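Local coordinates for coat protein (Sulfolobus turreted icosahedral virus, PDB 2BBD), which builds the shell of the virus particle as its major capsid protein, probably through a double jelly-roll fold shared with capsid proteins of eukaryotic and bacterial viruses, at residues A[214-219]-A[303-308]; A[83-88]-A[270-275]. All coordinates share one frame; numbering follows the deposited sequence.

Interaction 1: residues A[214-219]-A[303-308]; sequences QLVYVI and DNVYSL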
loop_
_atom_site.group_PDB
_atom_site.type_symbol
_atom_site.label_atom_id
_atom_site.label_comp_id
_atom_site.label_asym_id
_atom_site.label_seq_id
_atom_site.Cartn_x
_atom_site.Cartn_y
_atom_site.Cartn_z
ATOM N N GLN A 214 -9.785 0.345 0.735
ATOM C CA GLN A 214 -9.125 0.356 2.023
ATOM C C GLN A 214 -8.707 -1.036 2.449
ATOM O O GLN A 214 -9.533 -1.956 2.497
ATOM C CB GLN A 214 -10.063 0.939 3.071
ATOM C CG GLN A 214 -9.461 1.067 4.455
ATOM C CD GLN A 214 -10.510 1.341 5.506
ATOM O OE1 GLN A 214 -10.196 1.701 6.646
ATOM N NE2 GLN A 214 -11.774 1.161 5.133
ATOM N N LEU A 215 -7.421 -1.189 2.745
ATOM C CA LEU A 215 -6.896 -2.459 3.215
ATOM C C LEU A 215 -6.795 -2.345 4.722
ATOM O O LEU A 215 -6.173 -1.423 5.244
ATOM C CB LEU A 215 -5.506 -2.749 2.644
ATOM C CG LEU A 215 -4.750 -3.845 3.423
ATOM C CD1 LEU A 215 -5.535 -5.164 3.382
ATOM C CD2 LEU A 215 -3.347 -4.031 2.837
ATOM N N VAL A 216 -7.426 -3.276 5.422
ATOM C CA VAL A 216 -7.385 -3.264 6.868
ATOM C C VAL A 216 -6.853 -4.579 7.389
ATOM O O VAL A 216 -7.293 -5.644 6.960
ATOM C CB VAL A 216 -8.788 -3.066 7.485
ATOM C CG1 VAL A 216 -8.677 -3.048 9.017
ATOM C CG2 VAL A 216 -9.424 -1.782 6.954
ATOM N N TYR A 217 -5.888 -4.503 8.297
ATOM C CA TYR A 217 -5.365 -5.706 8.917
ATOM C C TYR A 217 -5.154 -5.413 10.386
ATOM O O TYR A 217 -4.901 -4.275 10.775
ATOM C CB TYR A 217 -4.080 -6.213 8.252
ATOM C CG TYR A 217 -2.924 -5.249 8.218
ATOM C CD1 TYR A 217 -2.853 -4.254 7.248
ATOM C CD2 TYR A 217 -1.868 -5.372 9.118
ATOM C CE1 TYR A 217 -1.750 -3.406 7.164
ATOM C CE2 TYR A 217 -0.754 -4.523 9.047
ATOM C CZ TYR A 217 -0.701 -3.544 8.063
ATOM O OH TYR A 217 0.398 -2.712 7.967
ATOM N N VAL A 218 -5.287 -6.451 11.200
ATOM C CA VAL A 218 -5.184 -6.316 12.641
ATOM C C VAL A 218 -4.089 -7.188 13.253
ATOM O O VAL A 218 -3.906 -8.337 12.869
ATOM C CB VAL A 218 -6.556 -6.652 13.272
ATOM C CG1 VAL A 218 -6.526 -6.411 14.745
ATOM C CG2 VAL A 218 -7.635 -5.795 12.616
ATOM N N ILE A 219 -3.368 -6.631 14.216
ATOM C CA ILE A 219 -2.288 -7.358 14.864
ATOM C C ILE A 219 -2.605 -7.716 16.311
ATOM O O ILE A 219 -2.949 -6.852 17.127
ATOM C CB ILE A 219 -0.974 -6.532 14.863
ATOM C CG1 ILE A 219 -0.563 -6.173 13.433
ATOM C CG2 ILE A 219 0.129 -7.321 15.558
ATOM C CD1 ILE A 219 -0.296 -7.359 12.524
ATOM N N ASP A 303 -6.496 -5.180 19.906
ATOM C CA ASP A 303 -5.378 -5.216 18.973
ATOM C C ASP A 303 -5.038 -3.853 18.403
ATOM O O ASP A 303 -5.715 -2.857 18.660
ATOM C CB ASP A 303 -5.681 -6.123 17.773
ATOM C CG ASP A 303 -6.177 -7.501 18.169
ATOM O OD1 ASP A 303 -5.643 -8.081 19.133
ATOM O OD2 ASP A 303 -7.096 -8.005 17.489
ATOM N N ASN A 304 -3.981 -3.832 17.601
ATOM C CA ASN A 304 -3.584 -2.615 16.932
ATOM C C ASN A 304 -4.095 -2.786 15.505
ATOM O O ASN A 304 -3.975 -3.863 14.917
ATOM C CB ASN A 304 -2.069 -2.448 16.997
ATOM C CG ASN A 304 -1.592 -2.107 18.402
ATOM O OD1 ASN A 304 -2.284 -1.412 19.147
ATOM N ND2 ASN A 304 -0.411 -2.586 18.765
ATOM N N VAL A 305 -4.704 -1.732 14.976
ATOM C CA VAL A 305 -5.278 -1.759 13.642
ATOM C C VAL A 305 -4.505 -0.917 12.631
ATOM O O VAL A 305 -4.061 0.190 12.930
ATOM C CB VAL A 305 -6.741 -1.254 13.680
ATOM C CG1 VAL A 305 -7.388 -1.402 12.301
ATOM C CG2 VAL A 305 -7.528 -2.020 14.764
ATOM N N TYR A 306 -4.381 -1.446 11.422
ATOM C CA TYR A 306 -3.679 -0.751 10.355
ATOM C C TYR A 306 -4.549 -0.598 9.132
ATOM O O TYR A 306 -5.102 -1.569 8.622
ATOM C CB TYR A 306 -2.406 -1.505 10.012
ATOM C CG TYR A 306 -1.467 -1.520 11.180
ATOM C CD1 TYR A 306 -0.660 -0.417 11.460
ATOM C CD2 TYR A 306 -1.440 -2.602 12.054
ATOM C CE1 TYR A 306 0.144 -0.395 12.581
ATOM C CE2 TYR A 306 -0.648 -2.590 13.177
ATOM C CZ TYR A 306 0.145 -1.487 13.441
ATOM O OH TYR A 306 0.922 -1.473 14.576
ATOM N N SER A 307 -4.670 0.643 8.673
ATOM C CA SER A 307 -5.478 0.948 7.511
ATOM C C SER A 307 -4.644 1.578 6.390
ATOM O O SER A 307 -4.097 2.677 6.541
ATOM C CB SER A 307 -6.604 1.897 7.910
ATOM O OG SER A 307 -7.368 2.276 6.789
ATOM N N LEU A 308 -4.544 0.868 5.274
ATOM C CA LEU A 308 -3.803 1.362 4.119
ATOM C C LEU A 308 -4.827 1.845 3.098
ATOM O O LEU A 308 -5.563 1.048 2.495
ATOM C CB LEU A 308 -2.927 0.253 3.528
ATOM C CG LEU A 308 -1.923 0.661 2.439
ATOM C CD1 LEU A 308 -0.892 -0.445 2.262
ATOM C CD2 LEU A 308 -2.638 0.929 1.135
#

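Interaction 2: residues A[83-88]-A[270-275]; sequences GILMYY and SAIIDF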
loop_
_atom_site.group_PDB
_atom_site.type_symbol
_atom_site.label_atom_id
_atom_site.label_comp_id
_atom_site.label_asym_id
_atom_site.label_seq_id
_atom_site.Cartn_x
_atom_site.Cartn_y
_atom_site.Cartn_z
ATOM N N GLY A 83 2.717 -4.875 0.840
ATOM C CA GLY A 83 2.924 -6.270 0.471
ATOM C C GLY A 83 1.610 -7.040 0.488
ATOM O O GLY A 83 1.329 -7.847 -0.398
ATOM N N ILE A 84 0.794 -6.791 1.503
ATOM C CA ILE A 84 -0.493 -7.461 1.582
ATOM C C ILE A 84 -1.365 -6.957 0.422
ATOM O O ILE A 84 -2.121 -7.726 -0.174
ATOM C CB ILE A 84 -1.159 -7.211 2.963
ATOM C CG1 ILE A 84 -0.349 -7.930 4.046
ATOM C CG2 ILE A 84 -2.601 -7.726 2.971
ATOM C CD1 ILE A 84 -0.695 -7.525 5.466
ATOM N N LEU A 85 -1.237 -5.678 0.077
ATOM C CA LEU A 85 -2.008 -5.141 -1.037
ATOM C C LEU A 85 -1.564 -5.856 -2.318
ATOM O O LEU A 85 -2.384 -6.174 -3.179
ATOM C CB LEU A 85 -1.791 -3.626 -1.181
ATOM C CG LEU A 85 -2.631 -2.941 -2.271
ATOM C CD1 LEU A 85 -4.111 -3.051 -1.920
ATOM C CD2 LEU A 85 -2.232 -1.472 -2.404
HETATM N N MSE A 86 -0.266 -6.123 -2.441
HETATM C CA MSE A 86 0.241 -6.817 -3.622
HETATM C C MSE A 86 -0.346 -8.230 -3.695
HETATM O O MSE A 86 -0.733 -8.710 -4.757
HETATM C CB MSE A 86 1.772 -6.907 -3.581
HETATM C CG MSE A 86 2.487 -5.572 -3.659
HETATM SE SE MSE A 86 1.997 -4.582 -5.260
HETATM C CE MSE A 86 0.960 -3.180 -4.412
ATOM N N TYR A 87 -0.392 -8.895 -2.551
ATOM C CA TYR A 87 -0.927 -10.245 -2.469
ATOM C C TYR A 87 -2.329 -10.292 -3.078
ATOM O O TYR A 87 -2.619 -11.126 -3.926
ATOM C CB TYR A 87 -0.978 -10.685 -1.001
ATOM C CG TYR A 87 -1.751 -11.956 -0.743
ATOM C CD1 TYR A 87 -1.135 -13.208 -0.816
ATOM C CD2 TYR A 87 -3.103 -11.905 -0.397
ATOM C CE1 TYR A 87 -1.852 -14.380 -0.539
ATOM C CE2 TYR A 87 -3.828 -13.063 -0.129
ATOM C CZ TYR A 87 -3.203 -14.290 -0.195
ATOM O OH TYR A 87 -3.929 -15.410 0.100
ATOM N N TYR A 88 -3.194 -9.388 -2.637
ATOM C CA TYR A 88 -4.563 -9.350 -3.135
ATOM C C TYR A 88 -4.699 -8.959 -4.609
ATOM O O TYR A 88 -5.427 -9.608 -5.367
ATOM C CB TYR A 88 -5.400 -8.394 -2.275
ATOM C CG TYR A 88 -5.837 -8.992 -0.954
ATOM C CD1 TYR A 88 -6.826 -9.968 -0.910
ATOM C CD2 TYR A 88 -5.261 -8.585 0.248
ATOM C CE1 TYR A 88 -7.238 -10.532 0.299
ATOM C CE2 TYR A 88 -5.664 -9.141 1.470
ATOM C CZ TYR A 88 -6.658 -10.118 1.485
ATOM O OH TYR A 88 -7.082 -10.678 2.673
ATOM N N SER A 270 -7.076 -9.842 7.789
ATOM C CA SER A 270 -6.903 -8.849 6.734
ATOM C C SER A 270 -8.080 -8.849 5.765
ATOM O O SER A 270 -8.596 -9.908 5.415
ATOM C CB SER A 270 -5.625 -9.140 5.942
ATOM O OG SER A 270 -5.748 -10.357 5.218
ATOM N N ALA A 271 -8.485 -7.659 5.331
ATOM C CA ALA A 271 -9.579 -7.528 4.372
ATOM C C ALA A 271 -9.522 -6.197 3.619
ATOM O O ALA A 271 -8.978 -5.204 4.107
ATOM C CB ALA A 271 -10.936 -7.681 5.085
ATOM N N ILE A 272 -10.079 -6.191 2.413
ATOM C CA ILE A 272 -10.116 -4.987 1.600
ATOM C C ILE A 272 -11.544 -4.514 1.355
ATOM O O ILE A 272 -12.435 -5.310 1.053
ATOM C CB ILE A 272 -9.451 -5.211 0.241
ATOM C CG1 ILE A 272 -7.936 -5.413 0.427
ATOM C CG2 ILE A 272 -9.751 -4.030 -0.670
ATOM C CD1 ILE A 272 -7.196 -5.802 -0.840
ATOM N N ILE A 273 -11.749 -3.210 1.496
ATOM C CA ILE A 273 -13.049 -2.603 1.257
ATOM C C ILE A 273 -13.001 -1.810 -0.035
ATOM O O ILE A 273 -12.396 -0.738 -0.081
ATOM C CB ILE A 273 -13.459 -1.598 2.366
ATOM C CG1 ILE A 273 -13.680 -2.318 3.692
ATOM C CG2 ILE A 273 -14.707 -0.839 1.938
ATOM C CD1 ILE A 273 -12.399 -2.623 4.427
ATOM N N ASP A 274 -13.618 -2.335 -1.087
ATOM C CA ASP A 274 -13.670 -1.610 -2.348
ATOM C C ASP A 274 -14.910 -0.736 -2.264
ATOM O O ASP A 274 -16.034 -1.213 -2.418
ATOM C CB ASP A 274 -13.767 -2.571 -3.534
ATOM C CG ASP A 274 -12.477 -3.335 -3.771
ATOM O OD1 ASP A 274 -12.306 -4.428 -3.201
ATOM O OD2 ASP A 274 -11.623 -2.827 -4.521
ATOM N N PHE A 275 -14.691 0.547 -2.002
ATOM C CA PHE A 275 -15.772 1.507 -1.851
ATOM C C PHE A 275 -16.811 1.556 -2.969
ATOM O O PHE A 275 -18.000 1.689 -2.687
ATOM C CB PHE A 275 -15.180 2.894 -1.597
ATOM C CG PHE A 275 -14.372 2.975 -0.325
ATOM C CD1 PHE A 275 -14.991 2.860 0.916
ATOM C CD2 PHE A 275 -12.984 3.126 -0.371
ATOM C CE1 PHE A 275 -14.243 2.893 2.104
ATOM C CE2 PHE A 275 -12.226 3.159 0.800
ATOM C CZ PHE A 275 -12.860 3.042 2.045
#

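Interaction 1: residues A[214-219]-A[303-308]
Gln214 begins the pairing with a side-chain bond: its extended chain, with CG anti to the backbone N (chi1 -177°), carries OE1 to Ser307 OG at 2.9 Å. The serine hydroxyl donates in the carbonyl plane onto a lone pair, while Gln214 NE2 bonds to Tyr233 OH, so both ends of the amide are used. At Leu215 regular antiparallel pairing takes over, with Leu215 N donating to Leu308 O at 2.9 Å and Leu308 N returning a bond; the two CB atoms lie side by side on one face. Val216 turns to the other face, where its CG1 meets Val305 CG1 at 3.9 Å, small branched side chains suited to a strand in a buried sheet. Tyr217 has its CG between its own N and carbonyl carbon (chi1 58°). Its ring presents one face to Tyr306 CB, which sits 3.5 Å from the ring centroid in a CH-pi contact. The two tyrosine rings are nearly parallel, at 22°, but slid so far apart that they barely overlap. Tyr217 OH finds Glu187. Val218 packs beside Val305, and Ile219 N donates to Asn304 O at 2.9 Å, while Ile219 CG1 abuts the edge of the Tyr306 ring, 3.6 Å from CE2. Strand 303-313 runs between 210-219 and 182-193, and 270-284 flanks 210-219, the B-I-D-G order of a jelly roll; Val305 and Ser307 face strand 293-299 of the opposing sheet.

Interaction 2: residues A[83-88]-A[270-275]
Tyr88 OH has two hydrogen-bond partners, Ser270 OG at 2.9 Å and the backbone N of Tyr266. The serine oxygen lies at the edge of the Tyr88 ring, near its plane; on Ser270 itself, OG stands between the backbone N and the carbonyl carbon (chi1 67°). A tyrosine fits here since it spans the gap between helix and strand and still ends in a polar atom that can be satisfied in a buried setting. Both faces of its ring are covered. Ile272 CG1 lies 4.1 Å above one, offset toward the rim, and Tyr87 CD2 sits over the centre of the other. The side chains of Ile272 and Tyr88 run antiparallel alongside each other, with Ile272 CD1 3.5 Å from both Tyr88 CB and Tyr88 CG. The axes of the short segments 83-88 and 270-274 approach to 10.1 Å at 71°, a separation spanned chiefly by side chains. In jelly-roll terms, helix 79-89 follows strand 72-78 of the first barrel and strand 270-284 is an outer strand of a sheet in the second, so this contact lies between the two barrels. Leu85 adds CD1 against Ile272 CD1 at 4.3 Å, while Ile84 reaches only the fringe of Ser270 and also touches Leu215, Ile225 and Tyr266. Ala271, small and directed away from the helix, meets Trp250 and Leu253 of helix 250-261, and Ser270 O accepts a bond from Gln254 NE2.

Overall arrangement
From the N terminus the chain first reaches 83-88, in helix 79-89, part of the first jelly roll, and meets its partner only at 270-275, so interaction 2 closes a loop of 181 intervening residues. Within that loop lies 214-219, whose partner 303-308 comes after 270-275; the loop of interaction 1 therefore crosses that of interaction 2. The two contacts touch through neighbouring strands: Gln214 O and Ile273 N, 2.7 Å apart, probably form a hydrogen bond, as do Val216 N and Ala271 O. Interaction 1 thus binds strands within one sheet of the second jelly roll, and interaction 2 joins that sheet's outer strand to helix 79-89 of the first jelly roll.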